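Long-range contact in antistasin (Haementeria officinalis, PDB 1SKZ), which inhibits blood coagulation factor Xa as a leech-derived, disulfide-rich serine protease inhibitor that also binds heparin: residues Gly12-Ser17 against Asp24-Ser29. Residues are numbered along the deposited sequence; the frame is centred on the assembly and turned at random.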
loop_
_atom_site.group_PDB
_atom_site.type_symbol
_atom_site.label_atom_id
_atom_site.label_comp_id
_atom_site.label_asym_id
_atom_site.label_seq_id
_atom_site.Cartn_x
_atom_site.Cartn_y
_atom_site.Cartn_z
ATOM N N GLY A 12 6.684 -19.608 1.663
ATOM C CA GLY A 12 5.983 -18.785 2.634
ATOM C C GLY A 12 6.922 -18.287 3.716
ATOM O O GLY A 12 8.131 -18.499 3.664
ATOM N N CYS A 13 6.364 -17.614 4.706
ATOM C CA CYS A 13 7.192 -16.908 5.680
ATOM C C CYS A 13 6.839 -17.219 7.129
ATOM O O CYS A 13 5.654 -17.334 7.489
ATOM C CB CYS A 13 7.119 -15.390 5.449
ATOM S SG CYS A 13 7.892 -14.889 3.881
ATOM N N PRO A 14 7.858 -17.187 8.000
ATOM C CA PRO A 14 7.661 -17.263 9.452
ATOM C C PRO A 14 6.639 -16.233 9.851
ATOM O O PRO A 14 6.573 -15.182 9.213
ATOM C CB PRO A 14 9.032 -16.907 10.021
ATOM C CG PRO A 14 10.008 -17.201 8.892
ATOM C CD PRO A 14 9.266 -16.962 7.624
ATOM N N GLU A 15 5.916 -16.485 10.941
ATOM C CA GLU A 15 5.046 -15.465 11.551
ATOM C C GLU A 15 5.752 -14.132 11.808
ATOM O O GLU A 15 6.869 -14.077 12.346
ATOM C CB GLU A 15 4.474 -15.948 12.881
ATOM C CG GLU A 15 3.272 -16.834 12.757
ATOM C CD GLU A 15 3.225 -17.889 13.860
ATOM O OE1 GLU A 15 3.275 -17.498 15.059
ATOM O OE2 GLU A 15 3.159 -19.101 13.524
ATOM N N GLY A 16 5.048 -13.057 11.475
ATOM C CA GLY A 16 5.577 -11.732 11.691
ATOM C C GLY A 16 6.306 -11.256 10.459
ATOM O O GLY A 16 6.897 -10.170 10.472
ATOM N N SER A 17 6.387 -12.094 9.430
ATOM C CA SER A 17 6.985 -11.621 8.189
ATOM C C SER A 17 6.278 -12.180 6.976
ATOM O O SER A 17 5.504 -13.121 7.081
ATOM C CB SER A 17 8.496 -11.931 8.131
ATOM O OG SER A 17 8.732 -13.301 7.912
ATOM N N ASP A 24 12.405 -12.016 -3.105
ATOM C CA ASP A 24 11.991 -13.347 -2.682
ATOM C C ASP A 24 12.497 -13.769 -1.303
ATOM O O ASP A 24 12.523 -14.975 -0.968
ATOM C CB ASP A 24 12.348 -14.390 -3.734
ATOM C CG ASP A 24 11.320 -15.487 -3.810
ATOM O OD1 ASP A 24 10.228 -15.363 -3.185
ATOM O OD2 ASP A 24 11.613 -16.508 -4.470
ATOM N N ARG A 25 12.687 -12.757 -0.456
ATOM C CA ARG A 25 13.071 -12.929 0.945
ATOM C C ARG A 25 11.945 -12.369 1.868
ATOM O O ARG A 25 11.162 -11.513 1.457
ATOM C CB ARG A 25 14.414 -12.215 1.142
ATOM C CG ARG A 25 15.068 -12.229 2.516
ATOM C CD ARG A 25 16.524 -11.638 2.380
ATOM N NE ARG A 25 17.112 -11.077 3.614
ATOM C CZ ARG A 25 17.548 -9.820 3.756
ATOM N NH1 ARG A 25 17.235 -8.861 2.879
ATOM N NH2 ARG A 25 18.256 -9.507 4.829
ATOM N N CYS A 26 11.758 -13.008 3.022
ATOM C CA CYS A 26 10.706 -12.661 3.975
ATOM C C CYS A 26 11.066 -11.437 4.781
ATOM O O CYS A 26 11.334 -11.546 5.981
ATOM C CB CYS A 26 10.486 -13.810 4.942
ATOM S SG CYS A 26 9.860 -15.268 4.090
ATOM N N THR A 27 11.119 -10.280 4.129
ATOM C CA THR A 27 11.550 -9.077 4.805
ATOM C C THR A 27 10.380 -8.128 5.003
ATOM O O THR A 27 10.540 -7.038 5.558
ATOM C CB THR A 27 12.630 -8.400 4.017
ATOM O OG1 THR A 27 12.191 -8.278 2.663
ATOM C CG2 THR A 27 13.921 -9.249 4.035
ATOM N N CYS A 28 9.187 -8.578 4.643
ATOM C CA CYS A 28 8.016 -7.710 4.662
ATOM C C CYS A 28 7.296 -7.948 5.944
ATOM O O CYS A 28 7.382 -9.043 6.488
ATOM C CB CYS A 28 7.075 -8.056 3.498
ATOM S SG CYS A 28 7.731 -7.578 1.879
ATOM N N SER A 29 6.469 -6.992 6.348
ATOM C CA SER A 29 5.721 -7.124 7.593
ATOM C C SER A 29 4.486 -8.000 7.434
ATOM O O SER A 29 3.965 -8.563 8.417
ATOM C CB SER A 29 5.299 -5.752 8.102
ATOM O OG SER A 29 6.438 -4.953 8.294
#
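Pro14 CD, the ring carbon next to N, lies 4.0 Å from Cys26 SG, while the guanidinium of the adjacent Arg25 has one face against its own segment: Thr27 CG2 stands 3.3 Å above the plane, nearer its periphery than its centre. The Arg25 side chain sets off away from residues 12-17, whereas that of Cys26 sets off toward them and makes the covalent link. Cys26 SG is 2.0 Å from Cys13 SG, and the torsion about that bond, -84°, is close to the relaxed value for a disulfide. Both sulfurs lie beside their own backbone N and anti to the carbonyl carbon. Cys13 and Cys26 also touch Cys8 of helix 8-11, and Cys13 touches Cys19, so this bridge packs beside the Cys8-Cys19 disulfide. As expected of the antistasin family of highly disulfide-bonded inhibitors, the disulfide rather than strand pairing joins the two loops; no hydrogen bond crosses between them. The backbone makes a turn in each segment. Cys26 is the centre of an inverse gamma turn, with a weak bond from Thr27 N to Arg25 O, whereas Pro14 to Ser17 form a type II beta turn with Gly16, at positive phi, in its third place. Pro14 O closes this second turn by accepting from Ser17 N at 3.1 Å and from Ser17 OG, also at 3.1 Å, both from the same face of the carbonyl plane. The hydroxyl is tilted 27° from that plane; chi1 of 73° places OG where the backbone N and C flank it, 3.5 Å from Cys26 CB. An alanine at Ser17 would probably cost Pro14 O one of its two donors from Ser17 and open a small gap beside Cys26 CB. Further along, Ser17 CA makes a bent CA-H...O contact at 3.1 Å with the backbone O of Cys28, whose side chain is bridged to Cys48.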